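Local atomic coordinates of putative esterase (Uncultured bacterium, PDB entry 7C4D), a protein that probably hydrolyses carboxylic esters, acting as a carboxylesterase of the alpha/beta hydrolase family from a marine bacterium. Residues 14-20 and 50-56; 120-126 and 222-228; 142-146 and 160-164; 216-220 and 266-270. All blocks are in the same frame, centred on the assembly; numbering follows the deposited sequence. Where two conformers were deposited one is given.

Contact 1 (14-20 and 50-56); sequences LFFRKKG and FQVYLID
Extended strands 16-19 and 51-55 run antiparallel, their axes approaching to 4.6 Å with N-to-C directions 158° apart; beyond them Gly20 takes angles (107/137) that suit glycine. Phe16 faces Ile55 and Lys18 faces Tyr53 in non-hydrogen-bonded pairs; Arg17-Leu54 and Lys19-Val52 are the hydrogen-bonded pairs. The latter supply a regular ladder: Arg17 N to Leu54 O 3.0 Å, Leu54 N to Arg17 O 2.8 Å, and Lys19 N to Val52 O and Val52 N to Lys19 O, both 2.8 Å. Asp56 N extends it to Phe15 O at 2.9 Å. Apolar contacts gather on the Phe16 face: Phe16 CB lies 3.4 Å from Ile55 CD1, and its p rotamer sets the ring obliquely to Tyr53. The all-trans Lys18 crosses a face of the Tyr53 ring, and its NZ donates to Gln51 OE1 at 3.1 Å, while Gln51 NE2 bonds Gly23 O. Arg17 and Leu54 lie on the face covered by helix 40-46. Such pairing is characteristic of the antiparallel edge strand of the central alpha/beta hydrolase sheet.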
loop_
_atom_site.group_PDB
_atom_site.type_symbol
_atom_site.label_atom_id
_atom_site.label_comp_id
_atom_site.label_asym_id
_atom_site.label_seq_id
_atom_site.Cartn_x
_atom_site.Cartn_y
_atom_site.Cartn_z
ATOM N N LEU A 14 -4.508 -14.056 3.417
ATOM C CA LEU A 14 -4.257 -13.150 2.310
ATOM C C LEU A 14 -3.781 -13.968 1.107
ATOM O O LEU A 14 -3.063 -14.964 1.261
ATOM C CB LEU A 14 -3.246 -12.075 2.724
ATOM C CG LEU A 14 -3.684 -11.075 3.791
ATOM C CD1 LEU A 14 -2.622 -9.997 4.004
ATOM C CD2 LEU A 14 -5.038 -10.456 3.484
ATOM N N PHE A 15 -4.280 -13.591 -0.065
ATOM C CA PHE A 15 -3.715 -14.046 -1.324
ATOM C C PHE A 15 -2.330 -13.426 -1.527
ATOM O O PHE A 15 -2.117 -12.251 -1.200
ATOM C CB PHE A 15 -4.595 -13.636 -2.496
ATOM C CG PHE A 15 -3.966 -13.970 -3.823
ATOM C CD1 PHE A 15 -3.903 -15.275 -4.281
ATOM C CD2 PHE A 15 -3.446 -12.985 -4.622
ATOM C CE1 PHE A 15 -3.318 -15.571 -5.501
ATOM C CE2 PHE A 15 -2.827 -13.266 -5.825
ATOM C CZ PHE A 15 -2.780 -14.567 -6.274
ATOM N N PHE A 16 -1.407 -14.237 -2.072
ATOM C CA PHE A 16 -0.043 -13.828 -2.398
ATOM C C PHE A 16 0.457 -14.600 -3.618
ATOM O O PHE A 16 -0.087 -15.650 -3.996
ATOM C CB PHE A 16 0.943 -14.133 -1.260
ATOM C CG PHE A 16 1.206 -15.599 -1.027
ATOM C CD1 PHE A 16 0.320 -16.373 -0.283
ATOM C CD2 PHE A 16 2.329 -16.213 -1.568
ATOM C CE1 PHE A 16 0.575 -17.721 -0.058
ATOM C CE2 PHE A 16 2.578 -17.560 -1.348
ATOM C CZ PHE A 16 1.697 -18.313 -0.600
ATOM N N ARG A 17 1.491 -14.019 -4.218
ATOM C CA ARG A 17 2.340 -14.647 -5.222
ATOM C C ARG A 17 3.796 -14.467 -4.784
ATOM O O ARG A 17 4.155 -13.424 -4.230
ATOM C CB ARG A 17 2.130 -13.971 -6.584
ATOM C CG ARG A 17 0.806 -14.296 -7.261
ATOM C CD ARG A 17 0.810 -14.058 -8.765
ATOM N NE ARG A 17 0.985 -12.653 -9.103
ATOM C CZ ARG A 17 2.008 -12.170 -9.812
ATOM N NH1 ARG A 17 2.103 -10.874 -10.076
ATOM N NH2 ARG A 17 2.915 -13.003 -10.283
ATOM N N LYS A 18 4.632 -15.479 -5.032
ATOM C CA LYS A 18 6.037 -15.458 -4.639
ATOM C C LYS A 18 6.927 -15.458 -5.883
ATOM O O LYS A 18 6.754 -16.297 -6.743
ATOM C CB LYS A 18 6.333 -16.682 -3.771
ATOM C CG LYS A 18 7.778 -16.828 -3.323
ATOM C CD LYS A 18 7.918 -17.899 -2.287
ATOM C CE LYS A 18 9.347 -18.326 -2.108
ATOM N NZ LYS A 18 9.407 -19.523 -1.245
ATOM N N LYS A 19 7.824 -14.481 -5.993
ATOM C CA LYS A 19 8.845 -14.429 -7.025
ATOM C C LYS A 19 10.198 -14.537 -6.334
ATOM O O LYS A 19 10.492 -13.739 -5.440
ATOM C CB LYS A 19 8.782 -13.084 -7.758
ATOM C CG LYS A 19 7.402 -12.614 -8.234
ATOM C CD LYS A 19 6.793 -13.458 -9.341
ATOM C CE LYS A 19 7.615 -13.503 -10.606
ATOM N NZ LYS A 19 7.144 -14.589 -11.489
ATOM N N GLY A 20 10.991 -15.537 -6.728
ATOM C CA GLY A 20 12.334 -15.725 -6.204
ATOM C C GLY A 20 12.356 -16.925 -5.265
ATOM O O GLY A 20 11.451 -17.065 -4.442
ATOM N N PHE A 50 16.050 -11.715 -3.427
ATOM C CA PHE A 50 15.188 -11.961 -2.273
ATOM C C PHE A 50 14.094 -12.923 -2.685
ATOM O O PHE A 50 13.896 -13.121 -3.880
ATOM C CB PHE A 50 14.570 -10.652 -1.750
ATOM C CG PHE A 50 15.554 -9.592 -1.277
ATOM C CD1 PHE A 50 16.010 -9.565 0.034
ATOM C CD2 PHE A 50 15.971 -8.579 -2.121
ATOM C CE1 PHE A 50 16.897 -8.588 0.469
ATOM C CE2 PHE A 50 16.826 -7.580 -1.676
ATOM C CZ PHE A 50 17.327 -7.603 -0.393
ATOM N N GLN A 51 13.402 -13.491 -1.686
ATOM C CA GLN A 51 12.190 -14.263 -1.896
ATOM C C GLN A 51 11.025 -13.308 -1.709
ATOM O O GLN A 51 10.649 -13.036 -0.578
ATOM C CB GLN A 51 12.143 -15.430 -0.903
ATOM C CG GLN A 51 13.273 -16.443 -1.143
ATOM C CD GLN A 51 13.097 -17.647 -0.258
ATOM O OE1 GLN A 51 12.169 -18.428 -0.417
ATOM N NE2 GLN A 51 13.926 -17.739 0.757
ATOM N N VAL A 52 10.535 -12.741 -2.817
ATOM C CA VAL A 52 9.578 -11.661 -2.760
ATOM C C VAL A 52 8.150 -12.209 -2.701
ATOM O O VAL A 52 7.744 -12.994 -3.567
ATOM C CB VAL A 52 9.742 -10.725 -3.966
ATOM C CG1 VAL A 52 8.805 -9.531 -3.843
ATOM C CG2 VAL A 52 11.196 -10.277 -4.163
ATOM N N TYR A 53 7.388 -11.734 -1.703
ATOM C CA TYR A 53 5.967 -12.047 -1.549
ATOM C C TYR A 53 5.119 -10.819 -1.879
ATOM O O TYR A 53 5.269 -9.763 -1.251
ATOM C CB TYR A 53 5.670 -12.515 -0.128
ATOM C CG TYR A 53 6.319 -13.820 0.236
ATOM C CD1 TYR A 53 7.633 -13.859 0.664
ATOM C CD2 TYR A 53 5.626 -15.018 0.138
ATOM C CE1 TYR A 53 8.242 -15.054 0.984
ATOM C CE2 TYR A 53 6.210 -16.226 0.462
ATOM C CZ TYR A 53 7.525 -16.233 0.894
ATOM O OH TYR A 53 8.121 -17.400 1.257
ATOM N N LEU A 54 4.320 -10.936 -2.947
ATOM C CA LEU A 54 3.413 -9.876 -3.365
ATOM C C LEU A 54 2.042 -10.226 -2.796
ATOM O O LEU A 54 1.386 -11.162 -3.271
ATOM C CB LEU A 54 3.345 -9.808 -4.889
ATOM C CG LEU A 54 4.653 -9.609 -5.654
ATOM C CD1 LEU A 54 4.357 -9.617 -7.132
ATOM C CD2 LEU A 54 5.285 -8.279 -5.295
ATOM N N ILE A 55 1.676 -9.495 -1.740
ATOM C CA ILE A 55 0.494 -9.764 -0.928
ATOM C C ILE A 55 -0.615 -8.826 -1.396
ATOM O O ILE A 55 -0.341 -7.670 -1.753
ATOM C CB ILE A 55 0.864 -9.552 0.552
ATOM C CG1 ILE A 55 1.630 -10.750 1.126
ATOM C CG2 ILE A 55 -0.343 -9.192 1.392
ATOM C CD1 ILE A 55 0.769 -11.906 1.369
ATOM N N ASP A 56 -1.840 -9.370 -1.502
ATOM C CA ASP A 56 -3.057 -8.580 -1.692
ATOM C C ASP A 56 -3.621 -8.381 -0.283
ATOM O O ASP A 56 -3.760 -9.342 0.459
ATOM C CB ASP A 56 -4.077 -9.287 -2.598
ATOM C CG ASP A 56 -3.738 -9.352 -4.087
ATOM O OD1 ASP A 56 -2.772 -8.722 -4.504
ATOM O OD2 ASP A 56 -4.477 -9.985 -4.836
#

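Contact 2 (120-126 and 222-228); sequences DIAPGKY and GELSDYI
Asp120, Tyr227 and Ile228 bury the most surface where two loops meet, each following a strand of the central sheet. Asp120 has left-handed backbone angles (55/53) and a t chi1, which swing its carboxylate over the segment 222-228. There OD1 accepts from Gly222 N at 2.9 Å, and OD2 accepts from Ser225 OG at 2.7 Å. A type I turn from Gly222 to Ser225 presents both donors, and Ser225 OG in turn accepts from Tyr227 N at 3.2 Å, an ST turn. Asp120 OD2 also bonds His253 ND1, which is consistent with the acid of a Ser-His-Asp catalytic triad, Ser96 being the likely nucleophile. Tyr227 stacks on His253; its CB sits 3.4 Å from Asp120 O, and its carbonyl O receives the Tyr126 OH at 2.7 Å. That hydroxyl accepts from Ala122 N at 3.0 Å, folding 120-126 back on itself, with the two tyrosine rings oblique. Ile228, chi1 m and chi2 t, reaches into the 120-126 loop: its CD1 lies 3.5 Å from Ile121 O, and its CG1 4.3 Å from Ala122 CB.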
loop_
_atom_site.group_PDB
_atom_site.type_symbol
_atom_site.label_atom_id
_atom_site.label_comp_id
_atom_site.label_asym_id
_atom_site.label_seq_id
_atom_site.Cartn_x
_atom_site.Cartn_y
_atom_site.Cartn_z
ATOM N N ASP A 120 6.391 6.830 0.683
ATOM C CA ASP A 120 5.568 8.029 0.534
ATOM C C ASP A 120 4.328 8.080 1.454
ATOM O O ASP A 120 3.223 8.323 0.982
ATOM C CB ASP A 120 5.276 8.337 -0.935
ATOM C CG ASP A 120 5.003 9.823 -1.193
ATOM O OD1 ASP A 120 5.878 10.677 -0.884
ATOM O OD2 ASP A 120 3.911 10.129 -1.694
ATOM N N ILE A 121 4.522 7.906 2.769
ATOM C CA ILE A 121 3.506 8.152 3.768
ATOM C C ILE A 121 4.188 8.364 5.120
ATOM O O ILE A 121 5.263 7.814 5.382
ATOM C CB ILE A 121 2.483 6.996 3.803
ATOM C CG1 ILE A 121 1.200 7.433 4.519
ATOM C CG2 ILE A 121 3.112 5.751 4.383
ATOM C CD1 ILE A 121 0.131 6.386 4.666
ATOM N N ALA A 122 3.565 9.175 5.984
ATOM C CA ALA A 122 4.177 9.481 7.273
ATOM C C ALA A 122 3.431 8.718 8.363
ATOM O O ALA A 122 2.308 8.291 8.153
ATOM C CB ALA A 122 4.186 10.981 7.510
ATOM N N PRO A 123 3.985 8.513 9.570
ATOM C CA PRO A 123 3.244 7.794 10.587
ATOM C C PRO A 123 2.005 8.525 11.119
ATOM O O PRO A 123 1.125 7.889 11.690
ATOM C CB PRO A 123 4.261 7.532 11.707
ATOM C CG PRO A 123 5.585 8.069 11.224
ATOM C CD PRO A 123 5.308 8.946 10.027
ATOM N N GLY A 124 1.900 9.834 10.910
ATOM C CA GLY A 124 0.871 10.604 11.599
ATOM C C GLY A 124 -0.452 10.749 10.829
ATOM O O GLY A 124 -0.607 10.355 9.670
ATOM N N LYS A 125 -1.429 11.353 11.505
ATOM C CA LYS A 125 -2.785 11.487 10.993
ATOM C C LYS A 125 -2.814 12.594 9.955
ATOM O O LYS A 125 -2.122 13.593 10.109
ATOM C CB LYS A 125 -3.765 11.778 12.143
ATOM C CG LYS A 125 -5.151 12.242 11.714
ATOM C CD LYS A 125 -6.012 12.730 12.845
ATOM C CE LYS A 125 -7.205 13.509 12.327
ATOM N NZ LYS A 125 -8.177 13.827 13.402
ATOM N N TYR A 126 -3.606 12.378 8.894
ATOM C CA TYR A 126 -3.906 13.374 7.883
ATOM C C TYR A 126 -5.318 13.917 8.164
ATOM O O TYR A 126 -6.235 13.138 8.396
ATOM C CB TYR A 126 -3.835 12.739 6.490
ATOM C CG TYR A 126 -2.465 12.257 6.079
ATOM C CD1 TYR A 126 -1.981 11.033 6.535
ATOM C CD2 TYR A 126 -1.642 13.041 5.267
ATOM C CE1 TYR A 126 -0.712 10.595 6.191
ATOM C CE2 TYR A 126 -0.370 12.618 4.917
ATOM C CZ TYR A 126 0.088 11.393 5.384
ATOM O OH TYR A 126 1.317 10.941 5.037
ATOM N N GLY A 222 8.278 10.908 -2.504
ATOM C CA GLY A 222 8.215 11.458 -3.855
ATOM C C GLY A 222 8.415 12.975 -3.819
ATOM O O GLY A 222 7.825 13.668 -2.982
ATOM N N GLU A 223 9.288 13.493 -4.686
ATOM C CA GLU A 223 9.591 14.930 -4.731
ATOM C C GLU A 223 8.316 15.757 -4.920
ATOM O O GLU A 223 8.142 16.760 -4.239
ATOM C CB GLU A 223 10.572 15.241 -5.872
ATOM C CG GLU A 223 11.100 16.674 -5.888
ATOM C CD GLU A 223 11.595 17.206 -7.228
ATOM O OE1 GLU A 223 12.013 16.405 -8.091
ATOM O OE2 GLU A 223 11.550 18.437 -7.417
ATOM N N LEU A 224 7.440 15.328 -5.848
ATOM C CA LEU A 224 6.238 16.062 -6.230
ATOM C C LEU A 224 5.023 15.633 -5.404
ATOM O O LEU A 224 3.896 15.911 -5.781
ATOM C CB LEU A 224 5.962 15.826 -7.717
ATOM C CG LEU A 224 7.184 15.806 -8.636
ATOM C CD1 LEU A 224 6.860 15.140 -9.956
ATOM C CD2 LEU A 224 7.759 17.202 -8.847
ATOM N N SER A 225 5.249 14.961 -4.278
ATOM C CA SER A 225 4.175 14.596 -3.371
ATOM C C SER A 225 4.391 15.260 -2.012
ATOM O O SER A 225 5.520 15.580 -1.629
ATOM C CB SER A 225 4.073 13.102 -3.251
ATOM O OG SER A 225 3.464 12.724 -2.029
ATOM N N ASP A 226 3.284 15.440 -1.287
ATOM C CA ASP A 226 3.290 16.115 -0.005
ATOM C C ASP A 226 2.753 15.205 1.087
ATOM O O ASP A 226 2.340 15.711 2.122
ATOM C CB ASP A 226 2.499 17.424 -0.050
ATOM C CG ASP A 226 3.259 18.532 -0.758
ATOM O OD1 ASP A 226 4.483 18.645 -0.539
ATOM O OD2 ASP A 226 2.623 19.266 -1.533
ATOM N N TYR A 227 2.838 13.881 0.889
ATOM C CA TYR A 227 2.471 12.952 1.953
ATOM C C TYR A 227 3.482 13.015 3.087
ATOM O O TYR A 227 3.086 12.838 4.240
ATOM C CB TYR A 227 2.296 11.517 1.446
ATOM C CG TYR A 227 1.020 11.294 0.673
ATOM C CD1 TYR A 227 0.774 11.984 -0.501
ATOM C CD2 TYR A 227 0.084 10.365 1.095
ATOM C CE1 TYR A 227 -0.391 11.784 -1.219
ATOM C CE2 TYR A 227 -1.094 10.158 0.396
ATOM C CZ TYR A 227 -1.330 10.881 -0.754
ATOM O OH TYR A 227 -2.466 10.671 -1.454
ATOM N N ILE A 228 4.766 13.244 2.745
ATOM C CA ILE A 228 5.809 13.475 3.744
ATOM C C ILE A 228 6.355 14.901 3.582
ATOM O O ILE A 228 6.781 15.290 2.497
ATOM C CB ILE A 228 6.939 12.409 3.680
ATOM C CG1 ILE A 228 6.433 10.966 3.800
ATOM C CG2 ILE A 228 8.032 12.704 4.700
ATOM C CD1 ILE A 228 7.533 9.886 3.697
#

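Contact 3 (142-146 and 160-164); sequences ALKSI and QLSRY
Two helical segments meet here through side chains alone, with no hydrogen bond between them. Segment 142-146 comes from the C-terminal part of helix 131-144 and leads into an extended Ile146 (-89/131), while 160-164 belongs to helix 154-164. The nearest CA pairs are Ala142-Tyr164 at 6.2 Å and Ile146-Gln160 at 7.6 Å, so the two ends of one segment face the opposite ends of the other. The small Ala142 makes a hollow into which the broad Tyr164 ring fits. Ala142 CA stands 4.1 Å from the centroid of the Tyr164 ring, 12° off its normal, a CH-pi contact, and Ala142 CB is 4.0 Å from Tyr164 CG. With chi1 m, the ring reaches along the first segment until Tyr164 OH is 3.1 Å from Ser145 CB; Ser145 OG itself bonds Ala141 O. The complementary bump is Ile146, m at both chi angles, which enters the space bounded by Gln160, Leu161 and Tyr164. Its CG1 meets Leu161 CD1 at 3.4 Å, and its CD1 lies 3.6 Å from Gln160 OE1 and 4.0 Å from Tyr164 CE2. Trp188 of the small hairpin also touches Ile146. Lying between strand 113-119 and strand 217-222 in sequence, these helices are typical of the cap inserted into alpha/beta hydrolase folds.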
loop_
_atom_site.group_PDB
_atom_site.type_symbol
_atom_site.label_atom_id
_atom_site.label_comp_id
_atom_site.label_asym_id
_atom_site.label_seq_id
_atom_site.Cartn_x
_atom_site.Cartn_y
_atom_site.Cartn_z
ATOM N N ALA A 142 -16.422 8.806 -6.688
ATOM C CA ALA A 142 -16.322 8.293 -8.045
ATOM C C ALA A 142 -16.755 6.829 -8.124
ATOM O O ALA A 142 -17.599 6.479 -8.943
ATOM C CB ALA A 142 -14.915 8.480 -8.551
ATOM N N LEU A 143 -16.180 5.995 -7.247
ATOM C CA LEU A 143 -16.343 4.549 -7.294
ATOM C C LEU A 143 -17.749 4.143 -6.852
ATOM O O LEU A 143 -18.333 3.227 -7.436
ATOM C CB LEU A 143 -15.276 3.862 -6.426
ATOM C CG LEU A 143 -13.805 4.192 -6.724
ATOM C CD1 LEU A 143 -12.893 3.425 -5.792
ATOM C CD2 LEU A 143 -13.425 3.890 -8.163
ATOM N N LYS A 144 -18.265 4.821 -5.816
ATOM C CA LYS A 144 -19.593 4.573 -5.269
ATOM C C LYS A 144 -20.665 4.844 -6.330
ATOM O O LYS A 144 -21.740 4.248 -6.296
ATOM C CB LYS A 144 -19.807 5.448 -4.029
ATOM C CG LYS A 144 -21.042 5.134 -3.194
ATOM C CD LYS A 144 -21.275 6.122 -2.073
ATOM C CE LYS A 144 -22.696 6.077 -1.557
ATOM N NZ LYS A 144 -22.741 6.306 -0.093
ATOM N N SER A 145 -20.328 5.717 -7.290
ATOM C CA SER A 145 -21.257 6.314 -8.236
ATOM C C SER A 145 -21.220 5.600 -9.588
ATOM O O SER A 145 -22.054 5.862 -10.454
ATOM C CB SER A 145 -20.960 7.783 -8.393
ATOM O OG SER A 145 -21.318 8.505 -7.221
ATOM N N ILE A 146 -20.233 4.719 -9.773
ATOM C CA ILE A 146 -20.208 3.852 -10.939
ATOM C C ILE A 146 -20.982 2.579 -10.595
ATOM O O ILE A 146 -20.778 2.001 -9.527
ATOM C CB ILE A 146 -18.758 3.578 -11.403
ATOM C CG1 ILE A 146 -18.033 4.855 -11.853
ATOM C CG2 ILE A 146 -18.698 2.478 -12.459
ATOM C CD1 ILE A 146 -18.834 5.778 -12.762
ATOM N N GLN A 160 -16.730 7.065 -18.244
ATOM C CA GLN A 160 -17.500 7.492 -17.083
ATOM C C GLN A 160 -16.585 8.149 -16.047
ATOM O O GLN A 160 -16.936 9.187 -15.485
ATOM C CB GLN A 160 -18.245 6.309 -16.461
ATOM C CG GLN A 160 -19.536 5.952 -17.177
ATOM C CD GLN A 160 -20.065 4.616 -16.717
ATOM O OE1 GLN A 160 -20.581 4.476 -15.609
ATOM N NE2 GLN A 160 -19.933 3.614 -17.571
ATOM N N LEU A 161 -15.420 7.528 -15.805
ATOM C CA LEU A 161 -14.425 8.007 -14.852
ATOM C C LEU A 161 -13.652 9.186 -15.444
ATOM O O LEU A 161 -12.951 9.894 -14.720
ATOM C CB LEU A 161 -13.475 6.856 -14.480
ATOM C CG LEU A 161 -13.475 6.396 -13.018
ATOM C CD1 LEU A 161 -14.874 6.031 -12.538
ATOM C CD2 LEU A 161 -12.549 5.208 -12.833
ATOM N N SER A 162 -13.793 9.385 -16.763
ATOM C CA SER A 162 -13.156 10.479 -17.484
ATOM C C SER A 162 -13.663 11.821 -16.956
ATOM O O SER A 162 -12.918 12.798 -16.914
ATOM C CB SER A 162 -13.381 10.345 -18.973
ATOM O OG SER A 162 -12.553 11.238 -19.702
ATOM N N ARG A 163 -14.931 11.835 -16.528
ATOM C CA ARG A 163 -15.616 13.035 -16.078
ATOM C C ARG A 163 -15.233 13.339 -14.630
ATOM O O ARG A 163 -15.207 14.501 -14.234
ATOM C CB ARG A 163 -17.134 12.852 -16.205
ATOM C CG ARG A 163 -17.576 11.945 -17.348
ATOM C CD ARG A 163 -17.947 12.618 -18.660
ATOM N NE ARG A 163 -16.868 13.317 -19.350
ATOM C CZ ARG A 163 -16.867 14.614 -19.647
ATOM N NH1 ARG A 163 -15.838 15.149 -20.280
ATOM N NH2 ARG A 163 -17.898 15.373 -19.317
ATOM N N TYR A 164 -14.932 12.286 -13.859
ATOM C CA TYR A 164 -14.679 12.378 -12.427
ATOM C C TYR A 164 -13.238 12.812 -12.144
ATOM O O TYR A 164 -13.013 13.846 -11.515
ATOM C CB TYR A 164 -14.988 11.047 -11.734
ATOM C CG TYR A 164 -16.439 10.793 -11.410
ATOM C CD1 TYR A 164 -17.066 11.457 -10.366
ATOM C CD2 TYR A 164 -17.176 9.860 -12.125
ATOM C CE1 TYR A 164 -18.395 11.217 -10.053
ATOM C CE2 TYR A 164 -18.504 9.605 -11.824
ATOM C CZ TYR A 164 -19.114 10.289 -10.787
ATOM O OH TYR A 164 -20.421 10.045 -10.485
#

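Contact 4 (216-220 and 266-270); sequences PALFL and KTLEF
A strand packed against a nearly antiparallel helix shows how alternation in an extended chain serves layered packing. The axes of strand 217-220 and helix 266-270 approach to 10.2 Å, their N-to-C directions 166° apart, and no hydrogen bond joins them. Pro216, just before the strand, sets its CB 4.0 Å from Phe270 CZ, while Pro216 O lies 3.6 Å from that same CZ, at the ring edge. Ala217 points its CB away from the helix and contributes backbone instead: its C is 3.4 Å from Phe270 CZ. Leu218 turns toward the helix and carries the main contact. Its CB stands 3.6 Å from the centroid of the Phe270 ring, 11° off the normal, a CH-pi contact over the face; the t chi1 of Phe270 brings the ring to the strand. Leu218 CD2 extends beyond it to lie 3.8 Å from Lys266 O. Phe219 falls on the opposite face of the strand, packing on Val118 and Leu245 of the flanking strands. Leu220 again points to the helix, its CD2 3.7 Å from Lys266 CB and its CD1 4.4 Å from Thr267 OG1, a hydroxyl bonded to Phe263 O. The Lys266 chain lies over the sheet with its CB, then leads its amine away. This is the layering of an alpha/beta hydrolase fold, its C-terminal helix packed on one face of the central sheet, antiparallel to the strand beside it.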
loop_
_atom_site.group_PDB
_atom_site.type_symbol
_atom_site.label_atom_id
_atom_site.label_comp_id
_atom_site.label_asym_id
_atom_site.label_seq_id
_atom_site.Cartn_x
_atom_site.Cartn_y
_atom_site.Cartn_z
ATOM N N PRO A 216 15.941 -0.833 11.577
ATOM C CA PRO A 216 16.350 0.105 10.524
ATOM C C PRO A 216 15.207 0.404 9.547
ATOM O O PRO A 216 14.597 -0.506 9.027
ATOM C CB PRO A 216 17.501 -0.612 9.786
ATOM C CG PRO A 216 17.982 -1.672 10.752
ATOM C CD PRO A 216 16.782 -2.039 11.613
ATOM N N ALA A 217 14.934 1.677 9.274
ATOM C CA ALA A 217 13.832 2.013 8.406
ATOM C C ALA A 217 14.294 3.007 7.342
ATOM O O ALA A 217 15.115 3.880 7.603
ATOM C CB ALA A 217 12.710 2.618 9.232
ATOM N N LEU A 218 13.661 2.918 6.171
ATOM C CA LEU A 218 13.886 3.852 5.065
ATOM C C LEU A 218 12.547 4.464 4.647
ATOM O O LEU A 218 11.606 3.730 4.357
ATOM C CB LEU A 218 14.563 3.111 3.897
ATOM C CG LEU A 218 14.662 3.882 2.565
ATOM C CD1 LEU A 218 15.491 5.149 2.730
ATOM C CD2 LEU A 218 15.268 3.003 1.455
ATOM N N PHE A 219 12.443 5.805 4.693
ATOM C CA PHE A 219 11.290 6.523 4.170
ATOM C C PHE A 219 11.678 7.079 2.800
ATOM O O PHE A 219 12.618 7.873 2.668
ATOM C CB PHE A 219 10.822 7.594 5.169
ATOM C CG PHE A 219 10.174 7.024 6.408
ATOM C CD1 PHE A 219 10.923 6.353 7.373
ATOM C CD2 PHE A 219 8.790 7.078 6.578
ATOM C CE1 PHE A 219 10.322 5.803 8.510
ATOM C CE2 PHE A 219 8.181 6.491 7.690
ATOM C CZ PHE A 219 8.946 5.862 8.657
ATOM N N LEU A 220 10.960 6.625 1.771
ATOM C CA LEU A 220 11.144 7.141 0.427
ATOM C C LEU A 220 10.003 8.104 0.104
ATOM O O LEU A 220 8.849 7.709 0.035
ATOM C CB LEU A 220 11.190 5.982 -0.565
ATOM C CG LEU A 220 12.471 5.141 -0.599
ATOM C CD1 LEU A 220 12.180 3.889 -1.406
ATOM C CD2 LEU A 220 13.599 5.909 -1.275
ATOM N N LYS A 266 17.418 2.645 -4.658
ATOM C CA LYS A 266 17.380 3.035 -3.255
ATOM C C LYS A 266 17.069 1.860 -2.318
ATOM O O LYS A 266 17.637 1.803 -1.237
ATOM C CB LYS A 266 16.369 4.154 -3.065
ATOM C CG LYS A 266 16.705 5.410 -3.844
ATOM C CD LYS A 266 18.130 5.861 -3.692
ATOM C CE LYS A 266 18.341 7.251 -4.256
ATOM N NZ LYS A 266 19.778 7.613 -4.219
ATOM N N THR A 267 16.204 0.944 -2.761
ATOM C CA THR A 267 15.827 -0.285 -2.074
ATOM C C THR A 267 17.050 -1.201 -1.952
ATOM O O THR A 267 17.317 -1.726 -0.869
ATOM C CB THR A 267 14.661 -0.966 -2.819
ATOM O OG1 THR A 267 13.513 -0.113 -2.800
ATOM C CG2 THR A 267 14.315 -2.370 -2.351
ATOM N N LEU A 268 17.804 -1.406 -3.051
ATOM C CA LEU A 268 18.932 -2.347 -3.026
ATOM C C LEU A 268 20.127 -1.784 -2.278
ATOM O O LEU A 268 20.918 -2.545 -1.743
ATOM C CB LEU A 268 19.329 -2.829 -4.429
ATOM C CG LEU A 268 18.325 -3.807 -5.078
ATOM C CD1 LEU A 268 18.671 -4.145 -6.538
ATOM C CD2 LEU A 268 18.129 -5.087 -4.266
ATOM N N GLU A 269 20.251 -0.453 -2.218
ATOM C CA GLU A 269 21.315 0.144 -1.427
ATOM C C GLU A 269 21.017 0.073 0.088
ATOM O O GLU A 269 21.942 0.136 0.899
ATOM C CB GLU A 269 21.587 1.564 -1.927
ATOM C CG GLU A 269 22.201 1.613 -3.327
ATOM C CD GLU A 269 22.209 2.974 -4.029
ATOM O OE1 GLU A 269 21.680 3.972 -3.461
ATOM O OE2 GLU A 269 22.714 3.052 -5.158
ATOM N N PHE A 270 19.737 -0.058 0.479
ATOM C CA PHE A 270 19.335 -0.082 1.895
ATOM C C PHE A 270 19.241 -1.516 2.429
ATOM O O PHE A 270 19.789 -1.813 3.455
ATOM C CB PHE A 270 18.022 0.693 2.102
ATOM C CG PHE A 270 17.468 0.661 3.504
ATOM C CD1 PHE A 270 18.117 1.316 4.536
ATOM C CD2 PHE A 270 16.314 -0.059 3.815
ATOM C CE1 PHE A 270 17.612 1.273 5.838
ATOM C CE2 PHE A 270 15.780 -0.055 5.106
ATOM C CZ PHE A 270 16.430 0.622 6.117
#

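How the contacts relate
The central sheet ties three of the four contacts together. Contact 1 pairs one of its edge strands with a neighbour by backbone hydrogen bonds, whereas contact 4 lays a helix on an inner strand through apolar side chains; the two touch where Phe50 CE2 meets Leu268 CD2 at 3.8 Å. Segment 222-228 of contact 2, the most buried, continues the strand of contact 4, and Asp120, just after the neighbouring strand 113-119, brings its N to 2.7 Å from Leu220 O, probably a hydrogen bond; the chemistry there is that of a polar site. Contact 3 stands apart, its centre about 36 Å from that of contact 4, and joins partly exposed helices within the chain loop that contact 2 closes.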